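Local structure of endo-alpha-mannosidase (Bacteroides thetaiotaomicron, 4ACY) at residues 227-235 with 255-266; 237-248 with 269-280. The protein probably hydrolyses internal alpha-mannosidic linkages in N-glycan-type mannosides, acting as a family GH99 endo-alpha-mannosidase. All coordinates share one frame; numbering follows the deposited sequence.

Interaction 1 of 2, residues 227-235 with 255-266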
loop_
_atom_site.group_PDB
_atom_site.type_symbol
_atom_site.label_atom_id
_atom_site.label_comp_id
_atom_site.label_asym_id
_atom_site.label_seq_id
_atom_site.Cartn_x
_atom_site.Cartn_y
_atom_site.Cartn_z
ATOM N N LEU A 227 3.724 -10.500 3.817
ATOM C CA LEU A 227 4.462 -9.496 4.568
ATOM C C LEU A 227 5.476 -10.213 5.447
ATOM O O LEU A 227 5.114 -11.088 6.249
ATOM C CB LEU A 227 3.515 -8.646 5.424
ATOM C CG LEU A 227 4.151 -7.505 6.225
ATOM C CD1 LEU A 227 4.824 -6.532 5.294
ATOM C CD2 LEU A 227 3.068 -6.798 7.044
ATOM N N THR A 228 6.744 -9.859 5.269
ATOM C CA THR A 228 7.801 -10.395 6.107
ATOM C C THR A 228 8.214 -9.316 7.097
ATOM O O THR A 228 8.262 -8.149 6.745
ATOM C CB THR A 228 9.019 -10.920 5.287
ATOM O OG1 THR A 228 9.949 -11.594 6.170
ATOM C CG2 THR A 228 9.724 -9.797 4.562
ATOM N N LEU A 229 8.492 -9.730 8.333
ATOM C CA LEU A 229 8.972 -8.823 9.385
ATOM C C LEU A 229 10.489 -8.827 9.543
ATOM O O LEU A 229 11.075 -7.851 9.996
ATOM C CB LEU A 229 8.351 -9.208 10.724
ATOM C CG LEU A 229 6.836 -9.126 10.815
ATOM C CD1 LEU A 229 6.453 -9.708 12.179
ATOM C CD2 LEU A 229 6.378 -7.687 10.637
ATOM N N LYS A 230 11.123 -9.936 9.182
ATOM C CA LYS A 230 12.555 -10.055 9.383
ATOM C C LYS A 230 13.177 -11.075 8.441
ATOM O O LYS A 230 12.557 -12.082 8.088
ATOM C CB LYS A 230 12.875 -10.412 10.843
ATOM C CG LYS A 230 12.296 -11.739 11.347
ATOM C CD LYS A 230 12.395 -11.846 12.882
ATOM C CE LYS A 230 11.235 -11.156 13.564
ATOM N NZ LYS A 230 11.555 -10.847 14.991
ATOM N N GLU A 231 14.407 -10.781 8.045
ATOM C CA GLU A 231 15.202 -11.645 7.186
ATOM C C GLU A 231 15.259 -13.100 7.680
ATOM O O GLU A 231 15.244 -14.036 6.869
ATOM C CB GLU A 231 16.602 -11.031 7.058
ATOM C CG GLU A 231 17.574 -11.799 6.206
ATOM C CD GLU A 231 18.605 -10.907 5.568
ATOM O OE1 GLU A 231 18.948 -9.841 6.142
ATOM O OE2 GLU A 231 19.075 -11.283 4.482
ATOM N N SER A 232 15.288 -13.286 9.004
ATOM C CA SER A 232 15.410 -14.624 9.603
ATOM C C SER A 232 14.130 -15.449 9.520
ATOM O O SER A 232 14.154 -16.665 9.745
ATOM C CB SER A 232 15.905 -14.542 11.055
ATOM O OG SER A 232 14.904 -13.995 11.893
ATOM N N GLU A 233 13.012 -14.802 9.185
ATOM C CA GLU A 233 11.745 -15.508 9.023
ATOM C C GLU A 233 11.372 -15.739 7.548
ATOM O O GLU A 233 10.287 -16.235 7.240
ATOM C CB GLU A 233 10.616 -14.793 9.772
ATOM C CG GLU A 233 10.745 -14.889 11.283
ATOM C CD GLU A 233 9.656 -14.140 12.042
ATOM O OE1 GLU A 233 8.796 -13.463 11.427
ATOM O OE2 GLU A 233 9.666 -14.229 13.282
ATOM N N LEU A 234 12.283 -15.393 6.649
ATOM C CA LEU A 234 12.067 -15.628 5.215
ATOM C C LEU A 234 11.729 -17.092 4.851
ATOM O O LEU A 234 10.923 -17.328 3.946
ATOM C CB LEU A 234 13.227 -15.084 4.376
ATOM C CG LEU A 234 13.332 -13.555 4.253
ATOM C CD1 LEU A 234 14.534 -13.166 3.416
ATOM C CD2 LEU A 234 12.065 -12.967 3.642
ATOM N N PRO A 235 12.307 -18.084 5.570
ATOM C CA PRO A 235 11.879 -19.468 5.310
ATOM C C PRO A 235 10.375 -19.709 5.456
ATOM O O PRO A 235 9.841 -20.634 4.825
ATOM C CB PRO A 235 12.650 -20.276 6.368
ATOM C CG PRO A 235 13.891 -19.506 6.565
ATOM C CD PRO A 235 13.492 -18.046 6.454
ATOM N N THR A 255 10.721 -2.410 11.372
ATOM C CA THR A 255 10.985 -3.833 11.450
ATOM C C THR A 255 12.352 -4.108 10.814
ATOM O O THR A 255 12.907 -3.262 10.114
ATOM C CB THR A 255 9.930 -4.682 10.714
ATOM O OG1 THR A 255 9.960 -4.374 9.321
ATOM C CG2 THR A 255 8.523 -4.475 11.286
ATOM N N ASN A 256 12.885 -5.298 11.065
ATOM C CA ASN A 256 14.089 -5.763 10.386
ATOM C C ASN A 256 13.915 -5.703 8.862
ATOM O O ASN A 256 14.797 -5.233 8.143
ATOM C CB ASN A 256 14.438 -7.185 10.858
ATOM C CG ASN A 256 15.570 -7.807 10.071
ATOM O OD1 ASN A 256 15.348 -8.403 9.020
ATOM N ND2 ASN A 256 16.787 -7.707 10.594
ATOM N N ALA A 257 12.761 -6.154 8.377
ATOM C CA ALA A 257 12.505 -6.165 6.930
ATOM C C ALA A 257 12.392 -4.769 6.306
ATOM O O ALA A 257 12.644 -4.606 5.106
ATOM C CB ALA A 257 11.268 -6.965 6.630
ATOM N N SER A 258 11.992 -3.768 7.102
ATOM C CA SER A 258 11.878 -2.392 6.597
ATOM C C SER A 258 13.098 -1.566 6.959
ATOM O O SER A 258 13.025 -0.349 7.071
ATOM C CB SER A 258 10.597 -1.707 7.082
ATOM O OG SER A 258 10.577 -1.598 8.494
ATOM N N THR A 259 14.217 -2.262 7.143
ATOM C CA THR A 259 15.519 -1.647 7.327
ATOM C C THR A 259 16.282 -1.810 6.001
ATOM O O THR A 259 16.666 -2.930 5.658
ATOM C CB THR A 259 16.279 -2.364 8.454
ATOM O OG1 THR A 259 15.498 -2.342 9.666
ATOM C CG2 THR A 259 17.614 -1.718 8.682
ATOM N N PRO A 260 16.471 -0.707 5.243
ATOM C CA PRO A 260 17.031 -0.830 3.882
ATOM C C PRO A 260 18.409 -1.486 3.780
ATOM O O PRO A 260 18.727 -2.087 2.749
ATOM C CB PRO A 260 17.069 0.615 3.387
ATOM C CG PRO A 260 15.871 1.242 4.066
ATOM C CD PRO A 260 15.853 0.621 5.456
ATOM N N ALA A 261 19.202 -1.389 4.844
ATOM C CA ALA A 261 20.510 -2.051 4.888
ATOM C C ALA A 261 20.413 -3.551 4.646
ATOM O O ALA A 261 21.392 -4.172 4.222
ATOM C CB ALA A 261 21.200 -1.784 6.223
ATOM N N ASN A 262 19.242 -4.134 4.912
ATOM C CA ASN A 262 19.043 -5.573 4.751
ATOM C C ASN A 262 18.507 -5.976 3.380
ATOM O O ASN A 262 18.385 -7.162 3.092
ATOM C CB ASN A 262 18.118 -6.125 5.838
ATOM C CG ASN A 262 18.695 -5.938 7.228
ATOM O OD1 ASN A 262 19.894 -6.118 7.427
ATOM N ND2 ASN A 262 17.851 -5.552 8.192
ATOM N N TRP A 263 18.194 -4.990 2.548
ATOM C CA TRP A 263 17.538 -5.257 1.267
ATOM C C TRP A 263 18.373 -6.039 0.243
ATOM O O TRP A 263 17.852 -6.940 -0.412
ATOM C CB TRP A 263 16.951 -3.977 0.677
ATOM C CG TRP A 263 15.745 -3.485 1.454
ATOM C CD1 TRP A 263 15.086 -4.143 2.447
ATOM C CD2 TRP A 263 15.042 -2.255 1.251
ATOM N NE1 TRP A 263 14.024 -3.389 2.897
ATOM C CE2 TRP A 263 13.967 -2.228 2.172
ATOM C CE3 TRP A 263 15.212 -1.174 0.381
ATOM C CZ2 TRP A 263 13.060 -1.146 2.253
ATOM C CZ3 TRP A 263 14.316 -0.088 0.466
ATOM C CH2 TRP A 263 13.249 -0.099 1.387
ATOM N N LYS A 264 19.655 -5.715 0.101
ATOM C CA LYS A 264 20.528 -6.517 -0.776
ATOM C C LYS A 264 20.543 -8.006 -0.393
ATOM O O LYS A 264 20.386 -8.886 -1.250
ATOM C CB LYS A 264 21.949 -5.943 -0.822
ATOM C CG LYS A 264 22.048 -4.683 -1.648
ATOM C CD LYS A 264 23.504 -4.240 -1.810
ATOM C CE LYS A 264 23.590 -3.002 -2.688
ATOM N NZ LYS A 264 25.001 -2.603 -2.960
ATOM N N SER A 265 20.704 -8.279 0.896
ATOM C CA SER A 265 20.700 -9.654 1.412
ATOM C C SER A 265 19.347 -10.361 1.199
ATOM O O SER A 265 19.292 -11.542 0.868
ATOM C CB SER A 265 21.136 -9.650 2.883
ATOM O OG SER A 265 20.988 -10.926 3.481
HETATM N N MSE A 266 18.249 -9.635 1.374
HETATM C CA MSE A 266 16.931 -10.227 1.178
HETATM C C MSE A 266 16.689 -10.566 -0.291
HETATM O O MSE A 266 16.116 -11.620 -0.609
HETATM C CB MSE A 266 15.843 -9.317 1.754
HETATM C CG MSE A 266 15.857 -9.320 3.274
HETATM SE SE MSE A 266 14.935 -7.802 4.071
HETATM C CE MSE A 266 13.136 -8.281 3.542
HETATM O O HOH W 1 8.235 -5.507 7.577
HETATM O O HOH W 2 21.308 -8.144 6.074
#
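The side-chain oxygen OD1 of Asn-256 takes the backbone N-H of Glu-231 at 2.7 Å. The bond is nearly straight, 173° at the hydrogen, but N stands above the plane of the amide. Asn-256 can offer OD1 there because its CG lies opposite the backbone N, chi1 173°, and this swings the amide across to the 3-10 turn 231-233. Its CB also rests 3.6 Å from CB of Lys-230.

One residue on, Ala-257 N donates to Leu-229 O at 2.9 Å. CB of Ala-257 packs against Thr-228, 3.8 Å from CG2. A water joins Thr-228 O to Thr-255 OG1. It donates to the first and accepts from the second.

The type I turn from Asn-256 to Thr-259 is itself tied down. Asn-256 O accepts from Thr-259 N and Asn-262 ND2, which come from opposite faces of its plane. Trp-263 brings NE1 to Ala-257 O at 2.9 Å, with the oxygen in the ring plane. The indole meets helix 305-316 on Met-310, Ala-313 and Ala-314.

At the helix, the methyl CE of selenomethionine Met-266 and CG2 of Thr-228 meet tip to tip at 3.9 Å. CG of Met-266 lies 4.1 Å from CD1 of Leu-234, the two side chains crossing at about a right angle. The extended chain of Glu-231 runs to the same helix. A second water donates to both Glu-231 OE1 and Asn-262 OD1.

The direct hydrogen bonds between the two loops come from backbone groups and one asparagine, and apolar side chains fill in around Met-266. One water relays from the Thr-255 hydroxyl to Thr-228 O. The other bridges two acceptors, Glu-231 OE1 and Asn-262 OD1, that could not bond each other directly.

Interaction 2 of 2, residues 237-248 with 269-280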
loop_
_atom_site.group_PDB
_atom_site.type_symbol
_atom_site.label_atom_id
_atom_site.label_comp_id
_atom_site.label_asym_id
_atom_site.label_seq_id
_atom_site.Cartn_x
_atom_site.Cartn_y
_atom_site.Cartn_z
ATOM N N ILE A 237 8.094 -17.875 4.286
ATOM C CA ILE A 237 7.539 -17.602 2.951
ATOM C C ILE A 237 7.535 -18.891 2.128
ATOM O O ILE A 237 6.557 -19.203 1.449
ATOM C CB ILE A 237 8.308 -16.468 2.203
ATOM C CG1 ILE A 237 8.212 -15.129 2.964
ATOM C CG2 ILE A 237 7.828 -16.348 0.741
ATOM C CD1 ILE A 237 6.774 -14.627 3.233
ATOM N N GLU A 238 8.625 -19.649 2.229
ATOM C CA GLU A 238 8.783 -20.886 1.479
ATOM C C GLU A 238 7.846 -21.982 2.012
ATOM O O GLU A 238 7.185 -22.677 1.238
ATOM C CB GLU A 238 10.261 -21.316 1.493
ATOM C CG GLU A 238 10.523 -22.650 0.823
ATOM C CD GLU A 238 11.876 -22.737 0.133
ATOM O OE1 GLU A 238 12.857 -22.094 0.576
ATOM O OE2 GLU A 238 11.950 -23.473 -0.874
ATOM N N THR A 239 7.776 -22.119 3.333
ATOM C CA THR A 239 6.883 -23.088 3.961
ATOM C C THR A 239 5.416 -22.791 3.654
ATOM O O THR A 239 4.604 -23.704 3.478
ATOM C CB THR A 239 7.102 -23.128 5.484
ATOM O OG1 THR A 239 8.485 -23.397 5.736
ATOM C CG2 THR A 239 6.234 -24.202 6.133
ATOM N N ALA A 240 5.087 -21.500 3.592
ATOM C CA ALA A 240 3.733 -21.073 3.267
ATOM C C ALA A 240 3.413 -21.264 1.782
ATOM O O ALA A 240 2.255 -21.139 1.380
ATOM C CB ALA A 240 3.539 -19.606 3.662
ATOM N N CYS A 241 4.440 -21.546 0.982
ATOM C CA CYS A 241 4.316 -21.716 -0.474
ATOM C C CYS A 241 3.876 -20.436 -1.187
ATOM O O CYS A 241 3.260 -20.479 -2.256
ATOM C CB CYS A 241 3.389 -22.888 -0.833
ATOM S SG CYS A 241 4.083 -24.473 -0.299
HETATM N N MSE A 242 4.212 -19.294 -0.594
HETATM C CA MSE A 242 3.975 -18.021 -1.248
HETATM C C MSE A 242 4.997 -17.790 -2.336
HETATM O O MSE A 242 6.066 -18.402 -2.344
HETATM C CB MSE A 242 4.031 -16.895 -0.231
HETATM C CG MSE A 242 3.024 -17.090 0.813
HETATM SE SE MSE A 242 3.371 -15.915 2.301
HETATM C CE MSE A 242 1.567 -15.351 2.237
ATOM N N ASP A 243 4.673 -16.877 -3.244
ATOM C CA ASP A 243 5.535 -16.581 -4.382
ATOM C C ASP A 243 6.567 -15.514 -4.101
ATOM O O ASP A 243 7.520 -15.342 -4.870
ATOM C CB ASP A 243 4.665 -16.172 -5.562
ATOM C CG ASP A 243 3.685 -17.246 -5.913
ATOM O OD1 ASP A 243 4.094 -18.196 -6.620
ATOM O OD2 ASP A 243 2.529 -17.178 -5.451
ATOM N N GLY A 244 6.369 -14.783 -3.011
ATOM C CA GLY A 244 7.302 -13.737 -2.668
ATOM C C GLY A 244 6.949 -13.027 -1.383
ATOM O O GLY A 244 6.079 -13.472 -0.625
ATOM N N PHE A 245 7.635 -11.914 -1.159
ATOM C CA PHE A 245 7.479 -11.170 0.098
ATOM C C PHE A 245 7.680 -9.676 -0.077
ATOM O O PHE A 245 8.435 -9.239 -0.945
ATOM C CB PHE A 245 8.443 -11.701 1.177
ATOM C CG PHE A 245 9.878 -11.734 0.757
ATOM C CD1 PHE A 245 10.377 -12.813 0.027
ATOM C CD2 PHE A 245 10.757 -10.713 1.128
ATOM C CE1 PHE A 245 11.730 -12.852 -0.361
ATOM C CE2 PHE A 245 12.108 -10.754 0.755
ATOM C CZ PHE A 245 12.590 -11.826 0.011
ATOM N N TYR A 246 6.997 -8.896 0.765
ATOM C CA TYR A 246 7.150 -7.437 0.770
ATOM C C TYR A 246 7.295 -6.953 2.192
ATOM O O TYR A 246 7.111 -7.742 3.133
ATOM C CB TYR A 246 5.982 -6.726 0.054
ATOM C CG TYR A 246 4.649 -6.657 0.793
ATOM C CD1 TYR A 246 3.976 -7.819 1.207
ATOM C CD2 TYR A 246 4.037 -5.420 1.036
ATOM C CE1 TYR A 246 2.732 -7.738 1.879
ATOM C CE2 TYR A 246 2.790 -5.324 1.672
ATOM C CZ TYR A 246 2.147 -6.490 2.106
ATOM O OH TYR A 246 0.920 -6.436 2.734
ATOM N N THR A 247 7.632 -5.679 2.347
ATOM C CA THR A 247 8.076 -5.165 3.651
ATOM C C THR A 247 7.118 -4.157 4.267
ATOM O O THR A 247 7.113 -3.965 5.493
ATOM C CB THR A 247 9.486 -4.570 3.581
ATOM O OG1 THR A 247 9.499 -3.448 2.693
ATOM C CG2 THR A 247 10.479 -5.625 3.085
ATOM N N TYR A 248 6.327 -3.524 3.397
ATOM C CA TYR A 248 5.313 -2.523 3.732
ATOM C C TYR A 248 5.774 -1.237 4.442
ATOM O O TYR A 248 5.648 -0.142 3.893
ATOM C CB TYR A 248 4.052 -3.095 4.422
ATOM C CG TYR A 248 3.026 -2.004 4.481
ATOM C CD1 TYR A 248 2.333 -1.632 3.330
ATOM C CD2 TYR A 248 2.841 -1.247 5.648
ATOM C CE1 TYR A 248 1.440 -0.561 3.339
ATOM C CE2 TYR A 248 1.936 -0.158 5.667
ATOM C CZ TYR A 248 1.244 0.165 4.509
ATOM O OH TYR A 248 0.343 1.219 4.498
ATOM N N TRP A 269 18.501 -13.725 -1.014
ATOM C CA TRP A 269 17.697 -14.855 -0.540
ATOM C C TRP A 269 16.570 -15.170 -1.525
ATOM O O TRP A 269 16.319 -16.337 -1.848
ATOM C CB TRP A 269 17.103 -14.569 0.851
ATOM C CG TRP A 269 16.437 -15.781 1.460
ATOM C CD1 TRP A 269 17.016 -16.704 2.290
ATOM C CD2 TRP A 269 15.081 -16.215 1.270
ATOM N NE1 TRP A 269 16.110 -17.673 2.631
ATOM C CE2 TRP A 269 14.916 -17.406 2.017
ATOM C CE3 TRP A 269 13.995 -15.721 0.534
ATOM C CZ2 TRP A 269 13.704 -18.104 2.063
ATOM C CZ3 TRP A 269 12.792 -16.417 0.579
ATOM C CH2 TRP A 269 12.655 -17.595 1.337
ATOM N N ALA A 270 15.891 -14.119 -1.994
ATOM C CA ALA A 270 14.785 -14.276 -2.926
ATOM C C ALA A 270 15.238 -15.005 -4.188
ATOM O O ALA A 270 14.591 -15.954 -4.623
ATOM C CB ALA A 270 14.181 -12.915 -3.287
ATOM N N LYS A 271 16.333 -14.527 -4.777
ATOM C CA LYS A 271 16.900 -15.108 -5.996
ATOM C C LYS A 271 17.256 -16.578 -5.746
ATOM O O LYS A 271 16.886 -17.462 -6.529
ATOM C CB LYS A 271 18.120 -14.286 -6.439
ATOM C CG LYS A 271 18.726 -14.636 -7.798
ATOM C CD LYS A 271 19.925 -13.715 -8.084
ATOM C CE LYS A 271 20.902 -14.318 -9.102
ATOM N NZ LYS A 271 20.723 -13.709 -10.454
ATOM N N ALA A 272 17.936 -16.841 -4.632
ATOM C CA ALA A 272 18.350 -18.204 -4.300
ATOM C C ALA A 272 17.172 -19.145 -4.029
ATOM O O ALA A 272 17.299 -20.354 -4.202
ATOM C CB ALA A 272 19.337 -18.200 -3.115
ATOM N N HIS A 273 16.027 -18.590 -3.621
ATOM C CA HIS A 273 14.861 -19.401 -3.266
ATOM C C HIS A 273 13.679 -19.293 -4.234
ATOM O O HIS A 273 12.559 -19.715 -3.909
ATOM C CB HIS A 273 14.436 -19.096 -1.829
ATOM C CG HIS A 273 15.418 -19.582 -0.816
ATOM N ND1 HIS A 273 15.279 -20.793 -0.169
ATOM C CD2 HIS A 273 16.589 -19.057 -0.388
ATOM C CE1 HIS A 273 16.306 -20.973 0.642
ATOM N NE2 HIS A 273 17.116 -19.937 0.527
ATOM N N ASN A 274 13.950 -18.759 -5.424
ATOM C CA ASN A 274 12.934 -18.561 -6.470
ATOM C C ASN A 274 11.692 -17.792 -5.987
ATOM O O ASN A 274 10.546 -18.171 -6.285
ATOM C CB ASN A 274 12.528 -19.904 -7.111
ATOM C CG ASN A 274 11.948 -19.734 -8.510
ATOM O OD1 ASN A 274 12.333 -18.829 -9.255
ATOM N ND2 ASN A 274 11.016 -20.610 -8.873
ATOM N N LYS A 275 11.929 -16.727 -5.225
ATOM C CA LYS A 275 10.840 -15.890 -4.699
ATOM C C LYS A 275 11.004 -14.452 -5.184
ATOM O O LYS A 275 12.108 -14.037 -5.543
ATOM C CB LYS A 275 10.815 -15.918 -3.158
ATOM C CG LYS A 275 10.601 -17.300 -2.523
ATOM C CD LYS A 275 9.277 -17.952 -2.954
ATOM C CE LYS A 275 9.086 -19.306 -2.293
ATOM N NZ LYS A 275 7.940 -20.094 -2.853
ATOM N N LEU A 276 9.909 -13.689 -5.184
ATOM C CA LEU A 276 9.949 -12.287 -5.560
ATOM C C LEU A 276 10.049 -11.417 -4.330
ATOM O O LEU A 276 9.166 -11.456 -3.472
ATOM C CB LEU A 276 8.691 -11.892 -6.328
ATOM C CG LEU A 276 8.500 -12.437 -7.743
ATOM C CD1 LEU A 276 7.166 -11.923 -8.245
ATOM C CD2 LEU A 276 9.626 -11.967 -8.661
ATOM N N PHE A 277 11.125 -10.646 -4.247
ATOM C CA PHE A 277 11.283 -9.633 -3.201
ATOM C C PHE A 277 10.726 -8.307 -3.702
ATOM O O PHE A 277 11.161 -7.787 -4.744
ATOM C CB PHE A 277 12.766 -9.498 -2.848
ATOM C CG PHE A 277 13.111 -8.318 -1.968
ATOM C CD1 PHE A 277 12.310 -7.948 -0.874
ATOM C CD2 PHE A 277 14.274 -7.594 -2.221
ATOM C CE1 PHE A 277 12.681 -6.871 -0.069
ATOM C CE2 PHE A 277 14.650 -6.533 -1.426
ATOM C CZ PHE A 277 13.855 -6.170 -0.340
ATOM N N ILE A 278 9.772 -7.751 -2.953
ATOM C CA ILE A 278 9.204 -6.453 -3.323
ATOM C C ILE A 278 9.381 -5.482 -2.152
ATOM O O ILE A 278 8.532 -5.426 -1.269
ATOM C CB ILE A 278 7.694 -6.569 -3.736
ATOM C CG1 ILE A 278 7.507 -7.708 -4.763
ATOM C CG2 ILE A 278 7.181 -5.205 -4.244
ATOM C CD1 ILE A 278 6.095 -7.791 -5.312
ATOM N N PRO A 279 10.501 -4.731 -2.123
ATOM C CA PRO A 279 10.689 -3.776 -1.030
ATOM C C PRO A 279 9.604 -2.709 -1.090
ATOM O O PRO A 279 9.062 -2.434 -2.174
ATOM C CB PRO A 279 12.050 -3.145 -1.327
ATOM C CG PRO A 279 12.265 -3.372 -2.818
ATOM C CD PRO A 279 11.604 -4.694 -3.099
ATOM N N SER A 280 9.283 -2.137 0.067
ATOM C CA SER A 280 8.367 -1.011 0.130
ATOM C C SER A 280 9.097 0.256 0.543
ATOM O O SER A 280 9.808 0.276 1.553
ATOM C CB SER A 280 7.203 -1.293 1.087
ATOM O OG SER A 280 6.524 -2.491 0.732
HETATM O O HOH W 3 7.769 -22.485 -1.450
HETATM O O HOH W 4 8.069 -16.331 -7.448
HETATM O O HOH W 5 9.835 -1.118 3.881
#
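Phe-245 and Phe-277 meet on one side of two parallel strands, with CE2 of Phe-245 3.3 Å from CD1 of Phe-277. Their ring planes differ by 24° but are slid apart and barely overlap. CA of Phe-277 sits over the face of the Phe-245 ring in a CH-pi contact. CE1 of Phe-245 reaches CE3 of Trp-269 and CB of Ala-270, each at 3.8 Å. Phe-245 has its CG between the backbone N and the carbonyl carbon, chi1 54°, which turns the ring toward helix 263-272.

The strands beneath are held by Phe-245 N to Leu-276 O and Ile-278 N to Phe-245 O. Leu-276 N also donates to Asp-243 O. Farther along, Thr-247 OG1 accepts from Ser-280 N at 2.9 Å and also donates to a water bound to Ser-280 O.

At the other end Lys-275, bent at chi2, carries NZ to Met-242 O at 2.6 Å. A water links NZ to Glu-238 O. His-273 ND1 donates to Glu-238 OE1 at 2.8 Å on the syn side of the carboxylate, whose plane stands 87° from the ring. Two Schellman motifs, at Cys-241 and Asn-274, turn the chain from each helix toward its strand.

Outside the pair, Arg-216 forms a salt bridge with Asp-243 OD2, and Ser-323 binds Ser-280 OG. Strand 244-246, helix 263-272 and strand 276-281 form a beta-alpha-beta unit, with the aromatic cluster between helix and sheet, as in a TIM barrel.

Interactions 1 and 2 have centres about 10 Å apart and share helix 263-272. Their segments alternate along the chain. Thr-228 N lies 3.0 Å from Tyr-246 O, a probable hydrogen bond that ties the loop of interaction 1 to a strand of interaction 2. Ala-257 O packs 3.1 Å from CG2 of Thr-247. Side chains of Leu-234 and Met-266 touch Phe-245, extending its apolar surroundings into interaction 1. Interaction 1 thus joins the loops that follow strands 223-227 and 244-246, past the C-terminal ends of those strands. The Tyr-248 side chain in interaction 2 lies about 4 Å from a bound formic acid, probably picked up from the crystallisation solution, although such molecules can mark pockets.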